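Local coordinates for SIRV coat protein (Sulfolobus islandicus rudivirus 1 variant YNP, PDB 3F2E) that probably forms the protein coat of a rod-shaped archaeal virus, its C-terminal domain folding as a four-helix bundle, at residues T9-A12 with E13-S16; Q33-G36 with L37-R41; V53-I56 with N57-A61; K60-Y63 with I64-N68. One frame throughout, in Å; residues are numbered along the deposited sequence.

Contact 1. Residues T9-A12 with E13-S16; sequences TAVA and EQVS
Glu13 and Thr9 meet one turn apart on helix 9-22 through a backbone bond and a water bridge. The peptide N of Glu13 donates to Thr9 O at 3.1 Å, and a water donates both to that same Thr9 O and, at 3.0 Å, to Glu13 OE2. The carboxylate can reach this water because the Glu13 chain is bent at its second torsion (chi2 -57°), curling back over the preceding turn instead of stretching away from the helix.

The remaining backbone bonds join Gln14 N to Ala10 O, Val15 N to Val11 O and Ser16 N to Ala12 O; the one from Val15 is the straightest, with an N-H...O angle of 173°. Ala12 O probably also accepts from Gln33 NE2 of helix 29-46. Such i to i+4 pairing builds the first helix of the four-helix bundle.

Apolar contact is modest. Val11 CG1 lies 4.3 Å from Val15 CG2, and the two valines look into the bundle, Val11 against Ala40 and Val15 against Val77 of helix 71-82.

The amide side chain of Gln14 makes a separate van der Waals contact, running back along its own helix: Gln14 CG passes 3.2 Å from Ala10 O, while Gln14 NE2 comes alongside Ala10 CB at 3.9 Å. The same side chain also touches Ile80 and Ile81 of helix 71-82.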
ATOM      1  N   THR A   9     -10.198   9.665  -2.707  1.00 38.08           N
ATOM      2  CA  THR A   9     -10.847   9.035  -3.845  1.00 34.74           C
ATOM      3  C   THR A   9      -9.784   8.619  -4.850  1.00 33.80           C
ATOM      4  O   THR A   9      -9.910   7.570  -5.493  1.00 23.57           O
ATOM      5  CB  THR A   9     -11.881   9.958  -4.519  1.00 42.31           C
ATOM      6  OG1 THR A   9     -11.248  11.175  -4.934  1.00 45.29           O
ATOM      7  CG2 THR A   9     -13.016  10.274  -3.554  1.00 41.87           C
ATOM      8  N   ALA A  10      -8.735   9.436  -4.973  1.00 29.04           N
ATOM      9  CA  ALA A  10      -7.629   9.104  -5.865  1.00 20.72           C
ATOM     10  C   ALA A  10      -6.901   7.853  -5.388  1.00 16.25           C
ATOM     11  O   ALA A  10      -6.561   6.993  -6.199  1.00 16.99           O
ATOM     12  CB  ALA A  10      -6.660  10.268  -6.017  1.00 27.13           C
ATOM     13  N   VAL A  11      -6.667   7.752  -4.080  1.00 16.87           N
ATOM     14  CA  VAL A  11      -5.990   6.573  -3.538  1.00 16.86           C
ATOM     15  C   VAL A  11      -6.790   5.305  -3.829  1.00 15.50           C
ATOM     16  O   VAL A  11      -6.226   4.282  -4.237  1.00 16.94           O
ATOM     17  CB  VAL A  11      -5.746   6.704  -2.024  1.00 21.55           C
ATOM     18  CG1 VAL A  11      -5.225   5.393  -1.455  1.00 21.98           C
ATOM     19  CG2 VAL A  11      -4.768   7.834  -1.758  1.00 24.20           C
ATOM     20  N   ALA A  12      -8.104   5.372  -3.645  1.00 16.80           N
ATOM     21  CA  ALA A  12      -8.957   4.222  -3.937  1.00 16.87           C
ATOM     22  C   ALA A  12      -8.883   3.805  -5.418  1.00 16.96           C
ATOM     23  O   ALA A  12      -8.869   2.609  -5.725  1.00 15.51           O
ATOM     24  CB  ALA A  12     -10.397   4.495  -3.513  1.00 23.59           C
ATOM     25  N   GLU A  13      -8.826   4.781  -6.327  1.00 16.54           N
ATOM     26  CA  GLU A  13      -8.693   4.478  -7.758  1.00 15.44           C
ATOM     27  C   GLU A  13      -7.337   3.845  -8.073  1.00 14.77           C
ATOM     28  O   GLU A  13      -7.237   2.933  -8.899  1.00 16.47           O
ATOM     29  CB  GLU A  13      -8.902   5.735  -8.603  1.00 16.24           C
ATOM     30  CG  GLU A  13     -10.325   6.263  -8.567  1.00 19.35           C
ATOM     31  CD  GLU A  13     -11.334   5.231  -9.020  1.00 25.82           C
ATOM     32  OE1 GLU A  13     -11.385   4.935 -10.235  1.00 25.21           O
ATOM     33  OE2 GLU A  13     -12.077   4.716  -8.157  1.00 31.62           O
ATOM     34  N   GLN A  14      -6.300   4.329  -7.396  1.00 14.46           N
ATOM     35  CA  GLN A  14      -4.951   3.812  -7.580  1.00 14.07           C
ATOM     36  C   GLN A  14      -4.856   2.363  -7.097  1.00 16.13           C
ATOM     37  O   GLN A  14      -4.338   1.493  -7.801  1.00 14.93           O
ATOM     38  CB  GLN A  14      -3.939   4.722  -6.877  1.00 15.65           C
ATOM     39  CG  GLN A  14      -3.781   6.066  -7.587  1.00 16.18           C
ATOM     40  CD  GLN A  14      -3.315   7.184  -6.678  1.00 20.04           C
ATOM     41  OE1 GLN A  14      -2.837   6.945  -5.567  1.00 21.16           O
ATOM     42  NE2 GLN A  14      -3.451   8.426  -7.154  1.00 17.22           N
ATOM     43  N   VAL A  15      -5.384   2.097  -5.908  1.00 14.45           N
ATOM     44  CA  VAL A  15      -5.434   0.721  -5.418  1.00 12.90           C
ATOM     45  C   VAL A  15      -6.249  -0.167  -6.364  1.00 15.33           C
ATOM     46  O   VAL A  15      -5.849  -1.293  -6.677  1.00 14.53           O
ATOM     47  CB  VAL A  15      -5.996   0.645  -3.984  1.00 13.62           C
ATOM     48  CG1 VAL A  15      -6.214  -0.813  -3.563  1.00 13.40           C
ATOM     49  CG2 VAL A  15      -5.044   1.347  -3.010  1.00 16.91           C
ATOM     50  N   SER A  16      -7.391   0.336  -6.824  0.62 14.46           N
ATOM     51  CA  SER A  16      -8.236  -0.445  -7.726  0.62 16.13           C
ATOM     52  C   SER A  16      -7.517  -0.847  -9.017  0.62 14.92           C
ATOM     53  O   SER A  16      -7.735  -1.944  -9.537  0.62 13.99           O
ATOM     54  CB  SER A  16      -9.535   0.300  -8.038  0.62 16.50           C
ATOM     55  OG  SER A  16     -10.398   0.284  -6.913  0.62 15.85           O
TER
HETATM   56  O   HOH W   1     -12.518   6.250  -5.657  1.00 33.31           O

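Contact 2. Residues Q33-G36 with L37-R41; sequences QGFG and LKVAR
Gly36 O accepts the shortest polar bond between 33-36 and 37-41, from Ala40 N at 2.9 Å, with an N-H...O angle of 164°. Three more backbone bonds of the same i to i+4 kind precede it on helix 29-46: Leu37 N to Gln33 O, Lys38 N to Gly34 O and Val39 N to Phe35 O.

Among the side chains, Phe35 and Val39 carry the contact. The CG2 methyl of Val39 sits over one face of the Phe35 ring, 3.8 Å from the ring centroid and 20° off the normal, a CH-pi contact displaced toward the CZ and CE2 rim. Phe35 CZ is the ring atom nearest to Val39 CG2, at 3.6 Å. Phe35 has CG anti to its own backbone N (chi1 173°), which swings the ring forward along the helix to meet the valine one turn on. Val39 CG2 also lies 3.4 Å from Phe35 O, so the methyl touches both ring and carbonyl oxygen of one residue. Elsewhere Lys38 CG passes Gly34 O at 3.5 Å, and the lysine then leads outward to a bound citrate, probably from the crystallisation liquor, which Arg41 NE also binds.

Helix 29-46, second of the four-helix bundle, turns Phe35 and Val39 into its interior. Phe35 is buried against Leu59 and Lys60 of helix 50-67, makes an edge-to-face pair with Tyr63, and touches Leu74, Val77 and Thr78 of helix 71-82. The contact is therefore divided by chemistry: an apolar aromatic-methyl side set into the bundle, and a cationic side that in the crystal holds a citrate.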
ATOM      1  N   GLN A  33      -7.227  -1.871   0.065  0.93 14.34           N
ATOM      2  CA  GLN A  33      -7.695  -0.494   0.171  0.91 14.32           C
ATOM      3  C   GLN A  33      -7.282   0.103   1.520  0.84 12.20           C
ATOM      4  O   GLN A  33      -6.860   1.257   1.587  1.00 17.16           O
ATOM      5  CB  GLN A  33      -9.211  -0.401  -0.027  1.00 18.60           C
ATOM      6  CG  GLN A  33      -9.677  -0.702  -1.454  1.00 16.19           C
ATOM      7  CD  GLN A  33      -9.334   0.400  -2.455  0.77 12.96           C
ATOM      8  OE1 GLN A  33      -8.681   1.395  -2.122  0.92 16.82           O
ATOM      9  NE2 GLN A  33      -9.785   0.224  -3.700  1.00 17.67           N
ATOM     10  N   GLY A  34      -7.392  -0.693   2.581  1.00 15.27           N
ATOM     11  CA  GLY A  34      -6.987  -0.247   3.909  1.00 17.38           C
ATOM     12  C   GLY A  34      -5.492   0.011   4.018  1.00 16.20           C
ATOM     13  O   GLY A  34      -5.060   1.055   4.525  1.00 16.24           O
ATOM     14  N   PHE A  35      -4.700  -0.944   3.544  1.00 14.22           N
ATOM     15  CA  PHE A  35      -3.250  -0.787   3.478  1.00 14.09           C
ATOM     16  C   PHE A  35      -2.883   0.469   2.690  1.00 14.79           C
ATOM     17  O   PHE A  35      -2.073   1.280   3.134  1.00 14.09           O
ATOM     18  CB  PHE A  35      -2.616  -2.023   2.824  1.00 13.49           C
ATOM     19  CG  PHE A  35      -1.142  -1.885   2.551  1.00 14.36           C
ATOM     20  CD1 PHE A  35      -0.212  -2.129   3.547  1.00 15.64           C
ATOM     21  CD2 PHE A  35      -0.686  -1.535   1.281  1.00 14.15           C
ATOM     22  CE1 PHE A  35       1.155  -2.018   3.292  1.00 14.91           C
ATOM     23  CE2 PHE A  35       0.669  -1.421   1.020  1.00 14.27           C
ATOM     24  CZ  PHE A  35       1.596  -1.663   2.027  1.00 15.13           C
ATOM     25  N   GLY A  36      -3.485   0.630   1.514  1.00 14.16           N
ATOM     26  CA  GLY A  36      -3.187   1.775   0.669  1.00 16.22           C
ATOM     27  C   GLY A  36      -3.470   3.114   1.334  1.00 16.88           C
ATOM     28  O   GLY A  36      -2.671   4.046   1.233  1.00 17.68           O
ATOM     29  N   LEU A  37      -4.608   3.215   2.014  1.00 14.54           N
ATOM     30  CA  LEU A  37      -4.960   4.448   2.723  1.00 15.16           C
ATOM     31  C   LEU A  37      -3.935   4.776   3.813  1.00 17.27           C
ATOM     32  O   LEU A  37      -3.544   5.941   3.992  1.00 16.92           O
ATOM     33  CB  LEU A  37      -6.363   4.341   3.321  1.00 20.23           C
ATOM     34  CG  LEU A  37      -6.832   5.570   4.103  1.00 26.34           C
ATOM     35  CD1 LEU A  37      -6.694   6.839   3.267  1.00 28.90           C
ATOM     36  CD2 LEU A  37      -8.266   5.387   4.586  1.00 34.02           C
ATOM     37  N   LYS A  38      -3.495   3.752   4.536  1.00 14.96           N
ATOM     38  CA  LYS A  38      -2.487   3.960   5.579  1.00 13.47           C
ATOM     39  C   LYS A  38      -1.144   4.412   4.993  1.00 14.13           C
ATOM     40  O   LYS A  38      -0.469   5.280   5.555  1.00 15.65           O
ATOM     41  CB  LYS A  38      -2.327   2.706   6.444  1.00 12.69           C
ATOM     42  CG  LYS A  38      -3.545   2.401   7.320  1.00 16.44           C
ATOM     43  CD  LYS A  38      -3.262   1.251   8.280  1.00 17.39           C
ATOM     44  CE  LYS A  38      -4.504   0.880   9.068  1.00 25.03           C
ATOM     45  NZ  LYS A  38      -5.005   2.029   9.871  1.00 30.30           N
ATOM     46  N   VAL A  39      -0.755   3.833   3.859  1.00 14.17           N
ATOM     47  CA  VAL A  39       0.477   4.260   3.195  1.00 13.58           C
ATOM     48  C   VAL A  39       0.360   5.722   2.740  1.00 13.62           C
ATOM     49  O   VAL A  39       1.272   6.526   2.950  1.00 16.21           O
ATOM     50  CB  VAL A  39       0.842   3.331   2.009  1.00 15.34           C
ATOM     51  CG1 VAL A  39       2.012   3.908   1.212  1.00 17.03           C
ATOM     52  CG2 VAL A  39       1.169   1.921   2.519  1.00 15.39           C
ATOM     53  N   ALA A  40      -0.774   6.073   2.136  1.00 13.70           N
ATOM     54  CA  ALA A  40      -0.987   7.443   1.664  1.00 16.60           C
ATOM     55  C   ALA A  40      -0.942   8.461   2.809  1.00 16.96           C
ATOM     56  O   ALA A  40      -0.309   9.515   2.686  1.00 16.61           O
ATOM     57  CB  ALA A  40      -2.305   7.548   0.892  1.00 17.00           C
ATOM     58  N   ARG A  41      -1.606   8.141   3.918  1.00 16.94           N
ATOM     59  CA  ARG A  41      -1.598   9.020   5.089  1.00 14.81           C
ATOM     60  C   ARG A  41      -0.192   9.203   5.657  1.00 19.22           C
ATOM     61  O   ARG A  41       0.192  10.310   6.048  1.00 17.99           O
ATOM     62  CB  ARG A  41      -2.541   8.502   6.174  1.00 21.02           C
ATOM     63  CG  ARG A  41      -3.980   8.937   5.988  1.00 33.32           C
ATOM     64  CD  ARG A  41      -4.677   9.042   7.329  1.00 39.88           C
ATOM     65  NE  ARG A  41      -4.696   7.752   7.996  1.00 42.15           N
ATOM     66  CZ  ARG A  41      -5.713   6.901   7.934  1.00 41.09           C
ATOM     67  NH1 ARG A  41      -5.641   5.741   8.568  1.00 40.54           N
ATOM     68  NH2 ARG A  41      -6.802   7.215   7.243  1.00 40.80           N
TER

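Contact 3. Residues V53-I56 with N57-A61; sequences VNMI and NGLKA
Met55 and Leu59, Ile56 and Lys60, and Val53 and Asn57 pair one turn apart on helix 50-67, the third helix of the four-helix bundle. Backbone bonds underlie all three pairs: Asn57 N donates to Val53 O, Leu59 N to Met55 O and Lys60 N to Ile56 O, each at 2.9 Å, with Gly58 N to Asn54 O between them.

The polar side chain of Asn57 lies beside Val53 and points the same way. Its ND2 rests 3.5 Å from Val53 CG1. The amide also passes close to Val53 O, but the angle there is too poor for a bond, so the two side chains meet by van der Waals contact while the backbone bond holds the pair.

Lys60 begins as an apolar neighbour and ends as a charge. Its CG grazes Ile56 O at 3.4 Å, and its CE reaches Ile56 CG2 at 3.8 Å as the two chains cross. With every torsion beyond CG near 180°, the lysine is fully extended, carrying NZ to a salt bridge with Asp75 and a hydrogen bond to Pro85 O. Ile56 turns inward and touches Thr78 of helix 71-82.

The purely apolar pair faces helix 29-46, where Met55 touches Ala42 and Leu59 packs on Phe35 and Lys38. Met55 starts out away from Leu59, but its chain bends at chi2 (65°) and again at chi3 (-118°), folding the terminal methyl back over the leucine. Met55 CE thereby presses on the leucine branch point, 3.4 Å from Leu59 CG, tighter than usual van der Waals contact, and lies 3.6 Å from Leu59 CD2.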
ATOM      1  N   VAL A  53       9.804   4.846   5.364  1.00 12.52           N
ATOM      2  CA  VAL A  53      10.202   3.469   5.050  1.00 12.99           C
ATOM      3  C   VAL A  53       9.969   2.524   6.239  1.00 13.80           C
ATOM      4  O   VAL A  53       9.511   1.395   6.056  1.00 13.24           O
ATOM      5  CB  VAL A  53      11.671   3.406   4.553  1.00 11.43           C
ATOM      6  CG1 VAL A  53      12.127   1.960   4.365  1.00 14.23           C
ATOM      7  CG2 VAL A  53      11.813   4.200   3.254  1.00 14.50           C
ATOM      8  N   ASN A  54      10.273   2.986   7.455  1.00 12.19           N
ATOM      9  CA  ASN A  54       9.930   2.228   8.662  1.00 13.58           C
ATOM     10  C   ASN A  54       8.435   1.908   8.699  1.00 12.04           C
ATOM     11  O   ASN A  54       8.036   0.755   8.889  1.00 12.91           O
ATOM     12  CB  ASN A  54      10.296   3.011   9.933  1.00 13.77           C
ATOM     13  CG  ASN A  54      11.780   2.933  10.275  1.00 17.20           C
ATOM     14  OD1 ASN A  54      12.359   3.895  10.789  1.00 21.34           O
ATOM     15  ND2 ASN A  54      12.390   1.796  10.006  1.00 17.85           N
ATOM     16  N   MET A  55       7.614   2.938   8.524  1.00 13.16           N
ATOM     17  CA  MET A  55       6.164   2.782   8.579  1.00 12.01           C
ATOM     18  C   MET A  55       5.673   1.792   7.525  1.00 12.73           C
ATOM     19  O   MET A  55       4.879   0.900   7.825  1.00 13.54           O
ATOM     20  CB  MET A  55       5.483   4.143   8.402  1.00 12.78           C
ATOM     21  CG  MET A  55       3.991   4.173   8.692  1.00 17.44           C
ATOM     22  SD  MET A  55       3.592   3.840  10.429  1.00 19.90           S
ATOM     23  CE  MET A  55       2.650   2.355  10.204  0.53 23.96           C
ATOM     24  N   ILE A  56       6.148   1.946   6.293  1.00 12.41           N
ATOM     25  CA  ILE A  56       5.720   1.060   5.215  1.00 14.55           C
ATOM     26  C   ILE A  56       6.165  -0.385   5.453  1.00 15.38           C
ATOM     27  O   ILE A  56       5.365  -1.317   5.314  1.00 13.31           O
ATOM     28  CB  ILE A  56       6.184   1.578   3.837  1.00 14.02           C
ATOM     29  CG1 ILE A  56       5.476   2.901   3.530  1.00 14.93           C
ATOM     30  CG2 ILE A  56       5.882   0.554   2.756  1.00 17.25           C
ATOM     31  CD1 ILE A  56       6.008   3.624   2.299  1.00 16.03           C
ATOM     32  N   ASN A  57       7.426  -0.573   5.837  1.00 12.65           N
ATOM     33  CA  ASN A  57       7.924  -1.908   6.154  1.00 12.90           C
ATOM     34  C   ASN A  57       7.104  -2.573   7.271  1.00 13.60           C
ATOM     35  O   ASN A  57       6.789  -3.768   7.200  1.00 13.78           O
ATOM     36  CB  ASN A  57       9.409  -1.860   6.533  1.00 13.88           C
ATOM     37  CG  ASN A  57      10.325  -1.773   5.319  1.00 15.93           C
ATOM     38  OD1 ASN A  57       9.953  -2.171   4.212  1.00 17.73           O
ATOM     39  ND2 ASN A  57      11.540  -1.261   5.525  1.00 16.45           N
ATOM     40  N   GLY A  58       6.763  -1.799   8.299  1.00 12.55           N
ATOM     41  CA  GLY A  58       5.955  -2.303   9.405  1.00 12.52           C
ATOM     42  C   GLY A  58       4.560  -2.713   8.958  1.00 13.67           C
ATOM     43  O   GLY A  58       4.077  -3.793   9.316  1.00 15.35           O
ATOM     44  N   LEU A  59       3.918  -1.858   8.165  1.00 11.79           N
ATOM     45  CA  LEU A  59       2.573  -2.145   7.662  1.00 11.47           C
ATOM     46  C   LEU A  59       2.577  -3.401   6.789  1.00 14.59           C
ATOM     47  O   LEU A  59       1.669  -4.228   6.885  1.00 12.88           O
ATOM     48  CB  LEU A  59       2.018  -0.956   6.868  1.00 13.78           C
ATOM     49  CG  LEU A  59       1.648   0.307   7.655  1.00 13.74           C
ATOM     50  CD1 LEU A  59       1.350   1.457   6.714  1.00 16.43           C
ATOM     51  CD2 LEU A  59       0.466   0.039   8.592  1.00 16.36           C
ATOM     52  N   LYS A  60       3.590  -3.539   5.931  1.00 13.44           N
ATOM     53  CA  LYS A  60       3.691  -4.723   5.068  1.00 11.22           C
ATOM     54  C   LYS A  60       3.727  -5.992   5.913  1.00 14.06           C
ATOM     55  O   LYS A  60       2.930  -6.915   5.717  1.00 14.25           O
ATOM     56  CB  LYS A  60       4.935  -4.657   4.179  1.00 12.35           C
ATOM     57  CG  LYS A  60       4.822  -3.701   2.987  1.00 13.00           C
ATOM     58  CD  LYS A  60       6.145  -3.622   2.241  1.00 14.07           C
ATOM     59  CE  LYS A  60       6.037  -2.793   0.968  1.00 14.29           C
ATOM     60  NZ  LYS A  60       7.395  -2.660   0.333  1.00 13.04           N
ATOM     61  N   ALA A  61       4.653  -6.026   6.868  1.00 13.14           N
ATOM     62  CA  ALA A  61       4.791  -7.185   7.736  1.00 14.96           C
ATOM     63  C   ALA A  61       3.488  -7.477   8.494  1.00 13.94           C
ATOM     64  O   ALA A  61       3.065  -8.631   8.583  1.00 15.60           O
ATOM     65  CB  ALA A  61       5.953  -6.980   8.707  1.00 15.56           C
TER

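Contact 4. Residues K60-Y63 with I64-N68; sequences KAYY and ISAFN
The closing turns of helix 50-67 keep i to i+4 backbone bonds up to Phe67 N, which donates to Tyr63 O at 3.0 Å from above the carbonyl plane with a bent N-H...O angle of 146°, before Asn68 leaves the helix with positive phi.

Aromatic rings dominate the side chains at this C-terminal end of the third helix of the four-helix bundle. Phe67 turns an edge toward the face of Tyr63 in an edge-to-face pair, with centroids 5.0 Å apart and planes inclined at 63°. The CD2-CE2 side of the phenylalanine does the touching: Phe67 CD2 comes 3.5 Å from Tyr63 CD1, and CE2 stands over the tyrosine face near its rim. The first torsion of Phe67 (chi1 -46°) places CG beside the backbone N and lets the ring reach back along the helix to Tyr63. Tyr62 leans forward the other way, its CE1 3.6 Å from the Ala66 methyl and 4.3 Å from Phe67 CE2. The Ala66 CB in turn lies over the centre of one face of the Phe67 ring, 3.9 Å above its plane, with Tyr62 CE1 on the same side of the ring and Tyr63 at its edge. Ile64 instead folds its CG1 against the carbonyl oxygen of Lys60.

Around this helix end, Tyr63 is buried against Ile31 and Lys38 of helix 29-46, which Phe67 also meets at Ile31, while Ile64 packs on Pro71 and Leu74 at the start of helix 71-82.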
ATOM      1  N   LYS A  60       3.590  -3.539   5.931  1.00 13.44           N
ATOM      2  CA  LYS A  60       3.691  -4.723   5.068  1.00 11.22           C
ATOM      3  C   LYS A  60       3.727  -5.992   5.913  1.00 14.06           C
ATOM      4  O   LYS A  60       2.930  -6.915   5.717  1.00 14.25           O
ATOM      5  CB  LYS A  60       4.935  -4.657   4.179  1.00 12.35           C
ATOM      6  CG  LYS A  60       4.822  -3.701   2.987  1.00 13.00           C
ATOM      7  CD  LYS A  60       6.145  -3.622   2.241  1.00 14.07           C
ATOM      8  CE  LYS A  60       6.037  -2.793   0.968  1.00 14.29           C
ATOM      9  NZ  LYS A  60       7.395  -2.660   0.333  1.00 13.04           N
ATOM     10  N   ALA A  61       4.653  -6.026   6.868  1.00 13.14           N
ATOM     11  CA  ALA A  61       4.791  -7.185   7.736  1.00 14.96           C
ATOM     12  C   ALA A  61       3.488  -7.477   8.494  1.00 13.94           C
ATOM     13  O   ALA A  61       3.065  -8.631   8.583  1.00 15.60           O
ATOM     14  CB  ALA A  61       5.953  -6.980   8.707  1.00 15.56           C
ATOM     15  N   TYR A  62       2.854  -6.434   9.029  1.00 14.54           N
ATOM     16  CA  TYR A  62       1.605  -6.611   9.765  1.00 14.10           C
ATOM     17  C   TYR A  62       0.474  -7.160   8.890  1.00 16.33           C
ATOM     18  O   TYR A  62      -0.250  -8.067   9.305  1.00 16.83           O
ATOM     19  CB  TYR A  62       1.152  -5.315  10.448  1.00 12.65           C
ATOM     20  CG  TYR A  62       0.000  -5.562  11.398  1.00 14.56           C
ATOM     21  CD1 TYR A  62      -1.322  -5.484  10.956  1.00 17.25           C
ATOM     22  CD2 TYR A  62       0.234  -5.899  12.727  1.00 17.80           C
ATOM     23  CE1 TYR A  62      -2.382  -5.728  11.820  1.00 21.82           C
ATOM     24  CE2 TYR A  62      -0.820  -6.153  13.600  1.00 17.25           C
ATOM     25  CZ  TYR A  62      -2.123  -6.059  13.139  1.00 24.06           C
ATOM     26  OH  TYR A  62      -3.170  -6.299  14.007  1.00 27.77           O
ATOM     27  N   TYR A  63       0.320  -6.610   7.687  1.00 13.46           N
ATOM     28  CA  TYR A  63      -0.772  -7.028   6.812  1.00 14.10           C
ATOM     29  C   TYR A  63      -0.569  -8.459   6.310  1.00 18.50           C
ATOM     30  O   TYR A  63      -1.528  -9.224   6.173  1.00 16.25           O
ATOM     31  CB  TYR A  63      -0.993  -6.023   5.667  1.00 11.94           C
ATOM     32  CG  TYR A  63      -1.917  -4.880   6.047  1.00 12.82           C
ATOM     33  CD1 TYR A  63      -3.188  -4.768   5.487  1.00 15.38           C
ATOM     34  CD2 TYR A  63      -1.530  -3.929   6.986  1.00 13.95           C
ATOM     35  CE1 TYR A  63      -4.040  -3.731   5.845  1.00 17.31           C
ATOM     36  CE2 TYR A  63      -2.375  -2.891   7.347  1.00 16.14           C
ATOM     37  CZ  TYR A  63      -3.628  -2.799   6.778  1.00 18.38           C
ATOM     38  OH  TYR A  63      -4.469  -1.771   7.144  1.00 18.96           O
ATOM     39  N   ILE A  64       0.683  -8.827   6.065  1.00 14.15           N
ATOM     40  CA  ILE A  64       1.005 -10.196   5.682  1.00 13.71           C
ATOM     41  C   ILE A  64       0.638 -11.153   6.816  1.00 17.21           C
ATOM     42  O   ILE A  64      -0.008 -12.182   6.593  1.00 19.60           O
ATOM     43  CB  ILE A  64       2.496 -10.340   5.306  1.00 16.00           C
ATOM     44  CG1 ILE A  64       2.777  -9.567   4.007  1.00 16.65           C
ATOM     45  CG2 ILE A  64       2.869 -11.811   5.159  1.00 19.99           C
ATOM     46  CD1 ILE A  64       4.255  -9.394   3.680  1.00 18.05           C
ATOM     47  N   SER A  65       1.027 -10.800   8.037  1.00 16.26           N
ATOM     48  CA  SER A  65       0.781 -11.662   9.194  1.00 18.72           C
ATOM     49  C   SER A  65      -0.695 -11.760   9.575  1.00 19.51           C
ATOM     50  O   SER A  65      -1.219 -12.858   9.792  1.00 23.37           O
ATOM     51  CB  SER A  65       1.593 -11.183  10.400  1.00 20.13           C
ATOM     52  OG  SER A  65       1.359 -12.010  11.532  1.00 22.82           O
ATOM     53  N   ALA A  66      -1.356 -10.612   9.669  1.00 15.97           N
ATOM     54  CA  ALA A  66      -2.715 -10.543  10.196  1.00 19.34           C
ATOM     55  C   ALA A  66      -3.787 -10.961   9.193  1.00 22.94           C
ATOM     56  O   ALA A  66      -4.823 -11.508   9.580  1.00 22.02           O
ATOM     57  CB  ALA A  66      -3.009  -9.146  10.725  1.00 21.44           C
ATOM     58  N   PHE A  67      -3.545 -10.705   7.911  1.00 17.42           N
ATOM     59  CA  PHE A  67      -4.585 -10.904   6.898  1.00 19.42           C
ATOM     60  C   PHE A  67      -4.143 -11.785   5.729  1.00 19.99           C
ATOM     61  O   PHE A  67      -4.868 -11.913   4.734  1.00 20.09           O
ATOM     62  CB  PHE A  67      -5.066  -9.556   6.345  1.00 19.06           C
ATOM     63  CG  PHE A  67      -5.336  -8.514   7.400  1.00 21.32           C
ATOM     64  CD1 PHE A  67      -6.345  -8.689   8.336  1.00 27.03           C
ATOM     65  CD2 PHE A  67      -4.595  -7.341   7.436  1.00 19.87           C
ATOM     66  CE1 PHE A  67      -6.598  -7.721   9.298  1.00 31.50           C
ATOM     67  CE2 PHE A  67      -4.844  -6.370   8.390  1.00 22.46           C
ATOM     68  CZ  PHE A  67      -5.845  -6.557   9.325  1.00 23.96           C
ATOM     69  N   ASN A  68      -2.964 -12.387   5.842  1.00 16.99           N
ATOM     70  CA  ASN A  68      -2.396 -13.161   4.742  1.00 21.11           C
ATOM     71  C   ASN A  68      -2.352 -12.347   3.447  1.00 22.81           C
ATOM     72  O   ASN A  68      -2.621 -12.870   2.364  1.00 19.52           O
ATOM     73  CB  ASN A  68      -3.188 -14.454   4.516  1.00 20.15           C
ATOM     74  CG  ASN A  68      -2.438 -15.455   3.655  1.00 35.38           C
ATOM     75  OD1 ASN A  68      -1.205 -15.485   3.643  1.00 35.51           O
ATOM     76  ND2 ASN A  68      -3.181 -16.286   2.930  1.00 44.12           N
TER

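All four contacts are local turns of single helices, but their chemistry differs with their place in the bundle. Contacts 1 and 4 are surface contacts on opposite sides of the chain's centre, their own centres about 21 Å apart; one is water-bridged and largely polar, the other aromatic. Contacts 2 and 3 are partly buried, and contact 2 lies nearest the centre of the chain. It is the hub: Gln33 and Ala40 reach contact 1, Phe35 and Lys38 meet Leu59 of contact 3, and Phe35 also pairs with Tyr63 of contact 4. Contacts 3 and 4 share helix 50-67 and overlap at Lys60 and Ala61, passing from aliphatic to aromatic pairs along it.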